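Long-range contacts in cell division control protein 45 cdc45 putative (Entamoeba histolytica, PDB 6CC2), which probably acts in chromosomal DNA replication as the Cdc45 component of the Cdc45-MCM-GINS helicase, and appears related to the DHH phosphoesterases: residues A[26-31]-A[66-71]; A[32-37]-A[82-87]; A[78-83]-A[101-106]; A[108-113]-A[177-182]. All coordinates share one frame; numbering follows the deposited sequence.

Contact 1 (A[26-31]-A[66-71]); sequences QLYVSP and RVFKET
The Tyr28 ring carries its hydroxyl to helix 61-71, with Phe68 N at its edge near the ring plane and Val67 CG1 approaching obliquely, 4.0 Å from Tyr28 CE2. The Tyr28 and Val67 side chains slide past each other in opposite directions, and Tyr28 OH comes within 3.3 Å of Phe68 CA. The neighbouring Phe68 N is no partner for this hydroxyl, because the angle is poor. The second flat group, the Gln26 carboxamide, meets Thr71 tip to tip. Gln26 NE2 donates to Thr71 OG1 at 3.0 Å, almost straight (172°) and in the amide plane. From above that plane Tyr28 OH donates to Gln26 OE1 at 2.7 Å. Thr71 has OG1 anti to its carbonyl carbon, and Thr71 OG1 donates a hydrogen bond to Val67 O at 2.8 Å, an acceptor shared with Thr71 N. A directional relay therefore runs from Tyr28 through the amide to the helix backbone, fixing which end of the Gln26 amide is nitrogen in a buried setting. Phe82 lies edge-to-face with Tyr28. Strand 26-29 and helix 66-71 run nearly antiparallel (169°), and the axes of these short segments approach to 11.2 Å. Helix 61-71 covers the parallel sheet as the crossover from edge strand 53-57 to strand 77-83, consistent with the Rossmann-like domain of the related DHH phosphoesterases.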
loop_
_atom_site.group_PDB
_atom_site.type_symbol
_atom_site.label_atom_id
_atom_site.label_comp_id
_atom_site.label_asym_id
_atom_site.label_seq_id
_atom_site.Cartn_x
_atom_site.Cartn_y
_atom_site.Cartn_z
ATOM N N GLN A 26 19.726 -10.683 7.095
ATOM C CA GLN A 26 18.313 -10.913 7.334
ATOM C C GLN A 26 17.580 -9.608 7.066
ATOM O O GLN A 26 17.918 -8.572 7.651
ATOM C CB GLN A 26 18.100 -11.365 8.777
ATOM C CG GLN A 26 16.990 -12.327 8.981
ATOM C CD GLN A 26 16.891 -12.740 10.430
ATOM O OE1 GLN A 26 17.317 -11.993 11.312
ATOM N NE2 GLN A 26 16.316 -13.900 10.686
ATOM N N LEU A 27 16.577 -9.646 6.184
ATOM C CA LEU A 27 15.818 -8.457 5.843
ATOM C C LEU A 27 14.377 -8.632 6.294
ATOM O O LEU A 27 13.686 -9.534 5.819
ATOM C CB LEU A 27 15.879 -8.185 4.331
ATOM C CG LEU A 27 17.298 -7.932 3.810
ATOM C CD1 LEU A 27 17.865 -9.200 3.191
ATOM C CD2 LEU A 27 17.320 -6.778 2.838
ATOM N N TYR A 28 13.955 -7.796 7.234
ATOM C CA TYR A 28 12.599 -7.803 7.774
ATOM C C TYR A 28 11.745 -6.841 6.946
ATOM O O TYR A 28 12.058 -5.658 6.838
ATOM C CB TYR A 28 12.624 -7.380 9.245
ATOM C CG TYR A 28 13.347 -8.317 10.183
ATOM C CD1 TYR A 28 14.711 -8.560 10.053
ATOM C CD2 TYR A 28 12.676 -8.949 11.210
ATOM C CE1 TYR A 28 15.369 -9.429 10.909
ATOM C CE2 TYR A 28 13.320 -9.804 12.087
ATOM C CZ TYR A 28 14.669 -10.046 11.926
ATOM O OH TYR A 28 15.301 -10.900 12.796
ATOM N N VAL A 29 10.669 -7.362 6.362
ATOM C CA VAL A 29 9.918 -6.657 5.340
ATOM C C VAL A 29 8.500 -6.456 5.846
ATOM O O VAL A 29 7.789 -7.431 6.092
ATOM C CB VAL A 29 9.916 -7.424 4.018
ATOM C CG1 VAL A 29 9.234 -6.603 2.936
ATOM C CG2 VAL A 29 11.331 -7.792 3.610
ATOM N N SER A 30 8.116 -5.221 6.010
ATOM C CA SER A 30 6.731 -4.899 6.359
ATOM C C SER A 30 5.833 -4.967 5.119
ATOM O O SER A 30 6.318 -4.960 3.989
ATOM C CB SER A 30 6.698 -3.537 7.016
ATOM O OG SER A 30 7.068 -2.532 6.107
ATOM N N PRO A 31 4.506 -5.049 5.309
ATOM C CA PRO A 31 3.613 -5.426 4.184
ATOM C C PRO A 31 3.190 -4.267 3.288
ATOM O O PRO A 31 2.026 -3.859 3.236
ATOM C CB PRO A 31 2.409 -6.048 4.895
ATOM C CG PRO A 31 2.678 -5.970 6.375
ATOM C CD PRO A 31 3.797 -5.038 6.603
ATOM N N ARG A 66 10.074 -11.102 18.120
ATOM C CA ARG A 66 10.201 -12.526 18.401
ATOM C C ARG A 66 11.197 -13.196 17.467
ATOM O O ARG A 66 12.020 -14.002 17.912
ATOM C CB ARG A 66 8.831 -13.191 18.306
ATOM C CG ARG A 66 7.969 -12.963 19.550
ATOM C CD ARG A 66 6.676 -13.781 19.509
ATOM N NE ARG A 66 5.956 -13.732 20.778
ATOM C CZ ARG A 66 4.849 -13.028 21.007
ATOM N NH1 ARG A 66 4.299 -12.291 20.046
ATOM N NH2 ARG A 66 4.283 -13.067 22.208
ATOM N N VAL A 67 11.131 -12.891 16.164
ATOM C CA VAL A 67 12.077 -13.504 15.232
ATOM C C VAL A 67 13.491 -13.012 15.515
ATOM O O VAL A 67 14.450 -13.795 15.510
ATOM C CB VAL A 67 11.669 -13.222 13.774
ATOM C CG1 VAL A 67 12.761 -13.694 12.817
ATOM C CG2 VAL A 67 10.340 -13.870 13.451
ATOM N N PHE A 68 13.644 -11.701 15.747
ATOM C CA PHE A 68 14.957 -11.155 16.079
ATOM C C PHE A 68 15.562 -11.904 17.261
ATOM O O PHE A 68 16.700 -12.382 17.189
ATOM C CB PHE A 68 14.842 -9.663 16.373
ATOM C CG PHE A 68 16.179 -8.966 16.553
ATOM C CD1 PHE A 68 16.881 -8.496 15.456
ATOM C CD2 PHE A 68 16.705 -8.763 17.812
ATOM C CE1 PHE A 68 18.088 -7.842 15.616
ATOM C CE2 PHE A 68 17.927 -8.118 17.977
ATOM C CZ PHE A 68 18.608 -7.661 16.882
ATOM N N LYS A 69 14.785 -12.077 18.337
ATOM C CA LYS A 69 15.303 -12.760 19.516
ATOM C C LYS A 69 15.679 -14.207 19.202
ATOM O O LYS A 69 16.711 -14.703 19.666
ATOM C CB LYS A 69 14.279 -12.711 20.644
ATOM C CG LYS A 69 14.789 -13.340 21.942
ATOM C CD LYS A 69 13.712 -13.396 23.008
ATOM C CE LYS A 69 14.281 -13.933 24.324
ATOM N NZ LYS A 69 13.221 -14.136 25.342
ATOM N N GLU A 70 14.849 -14.904 18.415
ATOM C CA GLU A 70 15.150 -16.278 18.042
ATOM C C GLU A 70 16.373 -16.370 17.130
ATOM O O GLU A 70 17.053 -17.403 17.117
ATOM C CB GLU A 70 13.939 -16.913 17.355
ATOM C CG GLU A 70 14.193 -18.298 16.760
ATOM C CD GLU A 70 14.563 -19.339 17.807
ATOM O OE1 GLU A 70 14.065 -19.241 18.952
ATOM O OE2 GLU A 70 15.357 -20.252 17.488
ATOM N N THR A 71 16.671 -15.313 16.380
ATOM C CA THR A 71 17.749 -15.330 15.398
ATOM C C THR A 71 19.096 -14.967 16.011
ATOM O O THR A 71 20.075 -15.701 15.844
ATOM C CB THR A 71 17.436 -14.344 14.264
ATOM O OG1 THR A 71 16.244 -14.753 13.581
ATOM C CG2 THR A 71 18.597 -14.273 13.272
#

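Contact 2 (A[32-37]-A[82-87]); sequences TVDAIV and FIDCAG
Thr32 and Asp84 join the start of helix 33-48 to the end of strand 77-83 through a direct hydrogen bond: Thr32 OG1 donates to the anti lone pair of Asp84 OD2 at 3.1 Å, the two side chains crossing at about a right angle. The same hydroxyl is the helix N-cap. With OG1 between the backbone N and the carbonyl carbon (chi1 73°), it accepts from Ala35 N at 2.9 Å, so one oxygen serves both as cap and as donor to the carboxylate. A water supplies the second polar link, donating to Asp34 OD2 at 2.7 Å and to Asp84 OD2 at 2.8 Å; it spans two carboxylate oxygens that are themselves 4.4 Å apart. Further partners include Ser108 OG on Asp84 OD1, and Ser181 OG and Val182 N on the Asp34 carboxylate.

Apolar packing lies beside this network. Ile83 CG2 touches both CA and CB of Ala35, the methyl-to-methyl distance from Ala35 CB being 3.7 Å, and Asp84 CB approaches the same methyl more loosely.

Asp84 takes a left-handed backbone conformation (phi 62°), turning the chain out of the strand. Asp34, in the first turn of the helix, and Asp84, just past the strand, may correspond to metal-binding aspartates of DHH phosphoesterases; here a water bridges them. Helix 33-48 begins at the carboxyl end of the parallel sheet and packs across the face bearing Ile83, with helix 199-213 against Thr32 and Val33, and helix 374-385 packed on Ile36.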
loop_
_atom_site.group_PDB
_atom_site.type_symbol
_atom_site.label_atom_id
_atom_site.label_comp_id
_atom_site.label_asym_id
_atom_site.label_seq_id
_atom_site.Cartn_x
_atom_site.Cartn_y
_atom_site.Cartn_z
ATOM N N THR A 32 4.149 -3.712 2.547
ATOM C CA THR A 32 3.842 -2.743 1.492
ATOM C C THR A 32 4.557 -3.161 0.218
ATOM O O THR A 32 5.590 -3.826 0.267
ATOM C CB THR A 32 4.278 -1.310 1.877
ATOM O OG1 THR A 32 5.678 -1.170 1.814
ATOM C CG2 THR A 32 3.773 -0.942 3.297
ATOM N N VAL A 33 3.997 -2.777 -0.923
ATOM C CA VAL A 33 4.656 -3.087 -2.191
ATOM C C VAL A 33 6.001 -2.387 -2.259
ATOM O O VAL A 33 6.978 -2.939 -2.782
ATOM C CB VAL A 33 3.748 -2.688 -3.367
ATOM C CG1 VAL A 33 4.505 -2.853 -4.687
ATOM C CG2 VAL A 33 2.466 -3.527 -3.367
ATOM N N ASP A 34 6.068 -1.144 -1.764
ATOM C CA ASP A 34 7.345 -0.410 -1.705
ATOM C C ASP A 34 8.401 -1.198 -0.946
ATOM O O ASP A 34 9.570 -1.254 -1.351
ATOM C CB ASP A 34 7.097 0.953 -1.053
ATOM C CG ASP A 34 8.221 1.952 -1.275
ATOM O OD1 ASP A 34 9.032 1.831 -2.230
ATOM O OD2 ASP A 34 8.262 2.914 -0.479
ATOM N N ALA A 35 8.020 -1.822 0.162
ATOM C CA ALA A 35 8.966 -2.634 0.912
ATOM C C ALA A 35 9.456 -3.821 0.092
ATOM O O ALA A 35 10.647 -4.144 0.135
ATOM C CB ALA A 35 8.341 -3.113 2.223
ATOM N N ILE A 36 8.573 -4.463 -0.675
ATOM C CA ILE A 36 9.011 -5.571 -1.532
ATOM C C ILE A 36 9.997 -5.060 -2.574
ATOM O O ILE A 36 11.012 -5.709 -2.879
ATOM C CB ILE A 36 7.825 -6.274 -2.196
ATOM C CG1 ILE A 36 6.838 -6.800 -1.138
ATOM C CG2 ILE A 36 8.313 -7.463 -3.066
ATOM C CD1 ILE A 36 5.662 -7.573 -1.716
ATOM N N VAL A 37 9.706 -3.890 -3.150
ATOM C CA VAL A 37 10.625 -3.284 -4.120
ATOM C C VAL A 37 12.000 -3.086 -3.501
ATOM O O VAL A 37 13.030 -3.368 -4.118
ATOM C CB VAL A 37 10.049 -1.951 -4.632
ATOM C CG1 VAL A 37 11.104 -1.130 -5.352
ATOM C CG2 VAL A 37 8.817 -2.209 -5.519
ATOM N N PHE A 82 15.754 -3.544 8.484
ATOM C CA PHE A 82 14.334 -3.347 8.738
ATOM C C PHE A 82 13.811 -2.435 7.637
ATOM O O PHE A 82 14.308 -1.307 7.466
ATOM C CB PHE A 82 14.109 -2.733 10.116
ATOM C CG PHE A 82 14.622 -3.583 11.260
ATOM C CD1 PHE A 82 14.516 -4.965 11.227
ATOM C CD2 PHE A 82 15.215 -2.995 12.353
ATOM C CE1 PHE A 82 14.980 -5.747 12.276
ATOM C CE2 PHE A 82 15.679 -3.770 13.413
ATOM C CZ PHE A 82 15.560 -5.155 13.372
ATOM N N ILE A 83 12.841 -2.933 6.866
ATOM C CA ILE A 83 12.351 -2.236 5.674
ATOM C C ILE A 83 10.926 -1.734 5.910
ATOM O O ILE A 83 10.000 -2.527 6.117
ATOM C CB ILE A 83 12.426 -3.151 4.440
ATOM C CG1 ILE A 83 13.880 -3.561 4.186
ATOM C CG2 ILE A 83 11.826 -2.464 3.218
ATOM C CD1 ILE A 83 14.056 -4.569 3.060
ATOM N N ASP A 84 10.777 -0.405 5.831
ATOM C CA ASP A 84 9.498 0.327 5.965
ATOM C C ASP A 84 8.872 0.125 7.337
ATOM O O ASP A 84 7.673 0.260 7.518
ATOM C CB ASP A 84 8.510 -0.008 4.843
ATOM C CG ASP A 84 7.843 1.257 4.245
ATOM O OD1 ASP A 84 8.220 2.387 4.637
ATOM O OD2 ASP A 84 6.950 1.127 3.372
ATOM N N CYS A 85 9.702 -0.172 8.333
ATOM C CA CYS A 85 9.295 -0.201 9.724
ATOM C C CYS A 85 10.524 0.078 10.583
ATOM O O CYS A 85 11.653 0.112 10.082
ATOM C CB CYS A 85 8.672 -1.545 10.104
ATOM S SG CYS A 85 9.775 -2.975 9.915
ATOM N N ALA A 86 10.272 0.319 11.869
ATOM C CA ALA A 86 11.251 0.424 12.938
ATOM C C ALA A 86 11.903 1.791 13.066
ATOM O O ALA A 86 12.409 2.132 14.139
ATOM C CB ALA A 86 12.364 -0.616 12.773
ATOM N N GLY A 87 11.905 2.596 12.002
ATOM C CA GLY A 87 12.599 3.875 12.071
ATOM C C GLY A 87 12.017 4.840 13.089
ATOM O O GLY A 87 12.741 5.659 13.652
HETATM O O HOH W 1 6.319 2.944 1.353
#

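Contact 3 (A[78-83]-A[101-106]); sequences HTVFFI and IFVYII
Val80 and Phe82 bond through N-H and C=O to Phe102, Tyr104 and Ile106, which flank their register partners Val103 and Ile105 in an unbroken parallel ladder. Phe102 N donates to His78 O, Val80 N to Phe102 O at 2.8 Å, Tyr104 N to Val80 O, Phe82 N to Tyr104 O, and Ile106 N to Phe82 O at 2.9 Å. Between these bonds CA-H...O contacts fill in, among them Phe81 CA to Tyr104 O at 3.2 Å.

Side chains then sort onto two faces. On the face of Thr79, Phe81, Tyr104 and Ile106, Phe81 CD2 and CE2 each lie 3.7 Å from Tyr104 CB, while Tyr104 CD2 lies over one face of the Phe81 ring, toward its rim. The two rings are oblique, their planes 32° apart. Thr79 CG2 comes to the edge of the Tyr104 ring, in its plane, 3.7 Å from CD2. On the other face Val80 and Val103 lie side by side and point the same way, CG2 to CG2 at 3.8 Å. The Phe82 side chain crosses Ile105 and Val103 obliquely: its CD2 meets Ile105 CG1 and its CE2 meets Val103 CG1, 3.8 Å away.

Farther out, strand 24-29 bonds to the other edge of strand 77-83, Ile125 backs Phe81 and Tyr104, and Arg18 holds Thr79 OG1 and His78 ND1 while making a cation-pi contact with exposed Phe102. From Val80-Ile83 and Val103-Ile106 onward the chemistry is backbone bonding between buried hydrocarbon side chains, which suits inner strands of a beta-alpha-beta unit.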
loop_
_atom_site.group_PDB
_atom_site.type_symbol
_atom_site.label_atom_id
_atom_site.label_comp_id
_atom_site.label_asym_id
_atom_site.label_seq_id
_atom_site.Cartn_x
_atom_site.Cartn_y
_atom_site.Cartn_z
ATOM N N HIS A 78 24.604 -11.849 10.524
ATOM C CA HIS A 78 25.515 -10.796 10.943
ATOM C C HIS A 78 24.943 -9.399 10.768
ATOM O O HIS A 78 25.422 -8.465 11.417
ATOM C CB HIS A 78 26.836 -10.882 10.154
ATOM C CG HIS A 78 26.697 -10.642 8.674
ATOM N ND1 HIS A 78 26.786 -9.391 8.105
ATOM C CD2 HIS A 78 26.492 -11.501 7.645
ATOM C CE1 HIS A 78 26.646 -9.484 6.797
ATOM N NE2 HIS A 78 26.468 -10.755 6.489
ATOM N N THR A 79 23.924 -9.236 9.926
ATOM C CA THR A 79 23.365 -7.942 9.621
ATOM C C THR A 79 21.857 -8.114 9.481
ATOM O O THR A 79 21.400 -9.122 8.931
ATOM C CB THR A 79 23.922 -7.374 8.313
ATOM O OG1 THR A 79 25.335 -7.249 8.389
ATOM C CG2 THR A 79 23.344 -6.012 8.022
ATOM N N VAL A 80 21.099 -7.134 9.962
ATOM C CA VAL A 80 19.657 -7.093 9.729
ATOM C C VAL A 80 19.306 -5.756 9.093
ATOM O O VAL A 80 19.879 -4.715 9.440
ATOM C CB VAL A 80 18.840 -7.308 11.022
ATOM C CG1 VAL A 80 19.177 -8.649 11.610
ATOM C CG2 VAL A 80 19.084 -6.178 12.015
ATOM N N PHE A 81 18.372 -5.803 8.149
ATOM C CA PHE A 81 17.728 -4.628 7.582
ATOM C C PHE A 81 16.261 -4.663 7.983
ATOM O O PHE A 81 15.613 -5.701 7.842
ATOM C CB PHE A 81 17.821 -4.625 6.055
ATOM C CG PHE A 81 19.159 -4.280 5.536
ATOM C CD1 PHE A 81 20.156 -5.244 5.448
ATOM C CD2 PHE A 81 19.442 -2.983 5.110
ATOM C CE1 PHE A 81 21.400 -4.923 4.936
ATOM C CE2 PHE A 81 20.695 -2.670 4.607
ATOM C CZ PHE A 81 21.668 -3.635 4.534
ATOM N N PHE A 82 15.754 -3.544 8.484
ATOM C CA PHE A 82 14.334 -3.347 8.738
ATOM C C PHE A 82 13.811 -2.435 7.637
ATOM O O PHE A 82 14.308 -1.307 7.466
ATOM C CB PHE A 82 14.109 -2.733 10.116
ATOM C CG PHE A 82 14.622 -3.583 11.260
ATOM C CD1 PHE A 82 14.516 -4.965 11.227
ATOM C CD2 PHE A 82 15.215 -2.995 12.353
ATOM C CE1 PHE A 82 14.980 -5.747 12.276
ATOM C CE2 PHE A 82 15.679 -3.770 13.413
ATOM C CZ PHE A 82 15.560 -5.155 13.372
ATOM N N ILE A 83 12.841 -2.933 6.866
ATOM C CA ILE A 83 12.351 -2.236 5.674
ATOM C C ILE A 83 10.926 -1.734 5.910
ATOM O O ILE A 83 10.000 -2.527 6.117
ATOM C CB ILE A 83 12.426 -3.151 4.440
ATOM C CG1 ILE A 83 13.880 -3.561 4.186
ATOM C CG2 ILE A 83 11.826 -2.464 3.218
ATOM C CD1 ILE A 83 14.056 -4.569 3.060
ATOM N N ILE A 101 25.282 -7.047 16.469
ATOM C CA ILE A 101 24.894 -7.213 15.072
ATOM C C ILE A 101 24.912 -5.843 14.409
ATOM O O ILE A 101 24.893 -4.800 15.069
ATOM C CB ILE A 101 23.501 -7.876 14.969
ATOM C CG1 ILE A 101 23.563 -9.326 15.471
ATOM C CG2 ILE A 101 22.953 -7.832 13.545
ATOM C CD1 ILE A 101 24.358 -10.259 14.578
ATOM N N PHE A 102 24.951 -5.847 13.080
ATOM C CA PHE A 102 24.804 -4.617 12.304
ATOM C C PHE A 102 23.330 -4.426 11.973
ATOM O O PHE A 102 22.716 -5.289 11.337
ATOM C CB PHE A 102 25.679 -4.677 11.049
ATOM C CG PHE A 102 27.147 -4.603 11.350
ATOM C CD1 PHE A 102 27.838 -5.726 11.772
ATOM C CD2 PHE A 102 27.830 -3.404 11.229
ATOM C CE1 PHE A 102 29.201 -5.655 12.078
ATOM C CE2 PHE A 102 29.175 -3.323 11.524
ATOM C CZ PHE A 102 29.869 -4.447 11.951
ATOM N N VAL A 103 22.763 -3.314 12.434
ATOM C CA VAL A 103 21.342 -3.031 12.319
ATOM C C VAL A 103 21.174 -1.826 11.409
ATOM O O VAL A 103 21.656 -0.732 11.723
ATOM C CB VAL A 103 20.694 -2.778 13.692
ATOM C CG1 VAL A 103 19.236 -2.358 13.512
ATOM C CG2 VAL A 103 20.814 -4.021 14.569
ATOM N N TYR A 104 20.481 -2.030 10.286
ATOM C CA TYR A 104 20.192 -0.963 9.340
ATOM C C TYR A 104 18.694 -0.838 9.168
ATOM O O TYR A 104 17.955 -1.835 9.188
ATOM C CB TYR A 104 20.871 -1.211 7.984
ATOM C CG TYR A 104 22.375 -1.205 8.092
ATOM C CD1 TYR A 104 23.056 -0.018 8.334
ATOM C CD2 TYR A 104 23.112 -2.369 7.966
ATOM C CE1 TYR A 104 24.445 0.005 8.458
ATOM C CE2 TYR A 104 24.492 -2.354 8.082
ATOM C CZ TYR A 104 25.150 -1.172 8.327
ATOM O OH TYR A 104 26.521 -1.147 8.455
ATOM N N ILE A 105 18.241 0.393 8.979
ATOM C CA ILE A 105 16.827 0.688 8.823
ATOM C C ILE A 105 16.631 1.529 7.567
ATOM O O ILE A 105 17.265 2.576 7.404
ATOM C CB ILE A 105 16.265 1.414 10.061
ATOM C CG1 ILE A 105 16.391 0.512 11.290
ATOM C CG2 ILE A 105 14.811 1.821 9.815
ATOM C CD1 ILE A 105 15.974 1.195 12.587
ATOM N N ILE A 106 15.747 1.066 6.681
ATOM C CA ILE A 106 15.327 1.819 5.506
ATOM C C ILE A 106 13.809 1.968 5.642
ATOM O O ILE A 106 13.061 1.035 5.360
ATOM C CB ILE A 106 15.693 1.131 4.199
ATOM C CG1 ILE A 106 17.182 0.855 4.114
ATOM C CG2 ILE A 106 15.282 2.014 2.994
ATOM C CD1 ILE A 106 17.595 0.048 2.877
#

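Contact 4 (A[108-113]-A[177-182]); sequences SHRPFN and FYSESV. With EDO (1,2-ethanediol), chain E.
His109 and Tyr178 lie side by side and point the same way, their ring planes 49° apart. Tyr178 CE2 approaches His109 NE2 at 3.5 Å, and a water joins the two tips, 2.8 Å from His109 NE2 and 2.6 Å from Tyr178 OH. The other edge partner of Tyr178 is Ser108 OG, in the ring plane and hydrogen-bonded to Asp84 OD1, and Asp107 holds His109 ND1.

Arg110 and Phe177 point to the other side of the strand pair and cross there. Arg110 CB sits over the Phe177 ring, 3.8 Å from its centroid, as a CH-pi contact. A bend at chi2 (-74°) carries CD away from this ring, and the guanidinium ends sandwiched: Phe112 CZ covers the centre of one face and Ser179 CB, 3.9 Å above the plane, the other. In its own plane Arg110 NH2 donates to His109 O at 3.0 Å and also reaches Asp107 O, while a water links NH1 to Glu180 O. The rotation of the guanidinium is thus fixed from faces and edge alike.

Backbone bonds set the frame: Ser179 N to Ser108 O, and a reciprocal pair between Arg110 and Phe177. A 1,2-ethanediol, probably from crystallisation, donates to Tyr178 O. The result is a short two-stranded antiparallel ladder between chain-distant strands, with a cis peptide before Pro111. Strand 109-110 directly follows Asp107-Ser108, and the Asp-Ser-His run probably corresponds to the DHH motif of related phosphoesterases.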
loop_
_atom_site.group_PDB
_atom_site.type_symbol
_atom_site.label_atom_id
_atom_site.label_comp_id
_atom_site.label_asym_id
_atom_site.label_seq_id
_atom_site.Cartn_x
_atom_site.Cartn_y
_atom_site.Cartn_z
ATOM N N SER A 108 10.316 4.742 5.372
ATOM C CA SER A 108 9.794 5.996 4.842
ATOM C C SER A 108 9.069 6.850 5.883
ATOM O O SER A 108 8.785 8.019 5.600
ATOM C CB SER A 108 8.832 5.719 3.674
ATOM O OG SER A 108 7.664 5.038 4.127
ATOM N N HIS A 109 8.768 6.299 7.061
ATOM C CA HIS A 109 8.127 7.087 8.112
ATOM C C HIS A 109 9.046 8.196 8.608
ATOM O O HIS A 109 10.259 8.012 8.709
ATOM C CB HIS A 109 7.764 6.193 9.301
ATOM C CG HIS A 109 6.696 5.189 9.004
ATOM N ND1 HIS A 109 6.965 3.952 8.456
ATOM C CD2 HIS A 109 5.352 5.241 9.187
ATOM C CE1 HIS A 109 5.832 3.284 8.309
ATOM N NE2 HIS A 109 4.840 4.043 8.749
ATOM N N ARG A 110 8.458 9.348 8.929
ATOM C CA ARG A 110 9.189 10.454 9.548
ATOM C C ARG A 110 8.307 11.092 10.612
ATOM O O ARG A 110 7.076 11.024 10.519
ATOM C CB ARG A 110 9.589 11.534 8.527
ATOM C CG ARG A 110 10.539 11.063 7.438
ATOM C CD ARG A 110 11.956 10.880 7.971
ATOM N NE ARG A 110 12.889 10.688 6.852
ATOM C CZ ARG A 110 13.006 9.553 6.170
ATOM N NH1 ARG A 110 13.842 9.482 5.149
ATOM N NH2 ARG A 110 12.272 8.496 6.498
ATOM N N PRO A 111 8.903 11.736 11.628
ATOM C CA PRO A 111 10.345 11.798 11.921
ATOM C C PRO A 111 10.908 10.475 12.432
ATOM O O PRO A 111 10.174 9.627 12.919
ATOM C CB PRO A 111 10.443 12.865 13.002
ATOM C CG PRO A 111 9.120 12.818 13.690
ATOM C CD PRO A 111 8.131 12.547 12.582
ATOM N N PHE A 112 12.219 10.302 12.316
ATOM C CA PHE A 112 12.881 9.190 12.984
ATOM C C PHE A 112 12.785 9.345 14.501
ATOM O O PHE A 112 12.758 10.460 15.038
ATOM C CB PHE A 112 14.340 9.130 12.571
ATOM C CG PHE A 112 14.566 8.771 11.132
ATOM C CD1 PHE A 112 13.939 7.671 10.563
ATOM C CD2 PHE A 112 15.438 9.515 10.359
ATOM C CE1 PHE A 112 14.169 7.333 9.237
ATOM C CE2 PHE A 112 15.672 9.180 9.035
ATOM C CZ PHE A 112 15.040 8.101 8.477
ATOM N N ASN A 113 12.732 8.216 15.198
ATOM C CA ASN A 113 12.820 8.241 16.655
ATOM C C ASN A 113 14.153 8.842 17.097
ATOM O O ASN A 113 15.212 8.471 16.593
ATOM C CB ASN A 113 12.659 6.827 17.216
ATOM C CG ASN A 113 12.877 6.767 18.722
ATOM O OD1 ASN A 113 14.000 6.655 19.191
ATOM N ND2 ASN A 113 11.792 6.843 19.483
ATOM N N PHE A 177 4.425 11.548 9.130
ATOM C CA PHE A 177 4.210 11.656 7.694
ATOM C C PHE A 177 5.162 10.682 7.012
ATOM O O PHE A 177 5.930 9.981 7.673
ATOM C CB PHE A 177 4.419 13.093 7.196
ATOM C CG PHE A 177 5.763 13.662 7.519
ATOM C CD1 PHE A 177 5.988 14.270 8.728
ATOM C CD2 PHE A 177 6.809 13.555 6.610
ATOM C CE1 PHE A 177 7.223 14.786 9.033
ATOM C CE2 PHE A 177 8.045 14.095 6.928
ATOM C CZ PHE A 177 8.242 14.686 8.126
ATOM N N TYR A 178 5.071 10.614 5.682
ATOM C CA TYR A 178 5.861 9.707 4.872
ATOM C C TYR A 178 6.768 10.499 3.945
ATOM O O TYR A 178 6.340 11.490 3.327
ATOM C CB TYR A 178 4.994 8.750 4.037
ATOM C CG TYR A 178 4.074 7.902 4.875
ATOM C CD1 TYR A 178 2.832 8.395 5.296
ATOM C CD2 TYR A 178 4.429 6.642 5.264
ATOM C CE1 TYR A 178 2.005 7.640 6.072
ATOM C CE2 TYR A 178 3.587 5.864 6.035
ATOM C CZ TYR A 178 2.374 6.381 6.442
ATOM O OH TYR A 178 1.528 5.610 7.216
ATOM N N SER A 179 8.025 10.065 3.870
ATOM C CA SER A 179 9.023 10.678 3.005
ATOM C C SER A 179 9.411 9.711 1.894
ATOM O O SER A 179 8.582 8.916 1.422
ATOM C CB SER A 179 10.223 11.112 3.841
ATOM O OG SER A 179 11.110 11.932 3.071
ATOM N N GLU A 180 10.681 9.736 1.498
ATOM C CA GLU A 180 11.127 9.016 0.310
ATOM C C GLU A 180 10.808 7.524 0.340
ATOM O O GLU A 180 10.979 6.836 1.353
ATOM C CB GLU A 180 12.638 9.213 0.151
ATOM C CG GLU A 180 13.193 8.802 -1.181
ATOM C CD GLU A 180 14.591 9.340 -1.386
ATOM O OE1 GLU A 180 15.411 9.200 -0.455
ATOM O OE2 GLU A 180 14.855 9.920 -2.462
ATOM N N SER A 181 10.387 7.015 -0.816
ATOM C CA SER A 181 10.117 5.584 -0.995
ATOM C C SER A 181 11.315 4.752 -0.568
ATOM O O SER A 181 12.454 5.136 -0.811
ATOM C CB SER A 181 9.796 5.339 -2.480
ATOM O OG SER A 181 10.296 4.128 -2.961
ATOM N N VAL A 182 11.050 3.614 0.076
ATOM C CA VAL A 182 12.154 2.754 0.509
ATOM C C VAL A 182 12.826 2.087 -0.692
ATOM O O VAL A 182 14.050 1.824 -0.687
ATOM C CB VAL A 182 11.703 1.724 1.557
ATOM C CG1 VAL A 182 11.298 2.436 2.853
ATOM C CG2 VAL A 182 10.527 0.849 1.039
HETATM C C1 EDO E . 6.844 15.076 1.196
HETATM O O1 EDO E . 6.991 14.878 2.609
HETATM C C2 EDO E . 7.165 13.782 0.453
HETATM O O2 EDO E . 6.280 12.738 0.871
HETATM O O HOH W 2 2.354 3.194 7.747
HETATM O O HOH W 3 12.861 7.212 3.342
#

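From the N terminus, strand 24-29 opens contact 1 and the following helix 33-48 opens contact 2. Contact 1 closes first, at helix 61-71, and contact 2 closes only at the end of strand 77-83, so these two loops cross. Contact 3 begins on that same strand, sharing Phe82 and Ile83 with contact 2, and closes a short beta-alpha-beta loop at strand 102-106. Contact 4 follows in series, its long loop including the unmodelled residues 131-170. Contacts 1 and 2 tie helices 61-71 and 33-48 to the parallel sheet, and contact 3 joins two of its adjacent strands; contact 4 forms the small antiparallel sheet, which meets contact 2 beyond the carboxyl end of the parallel one.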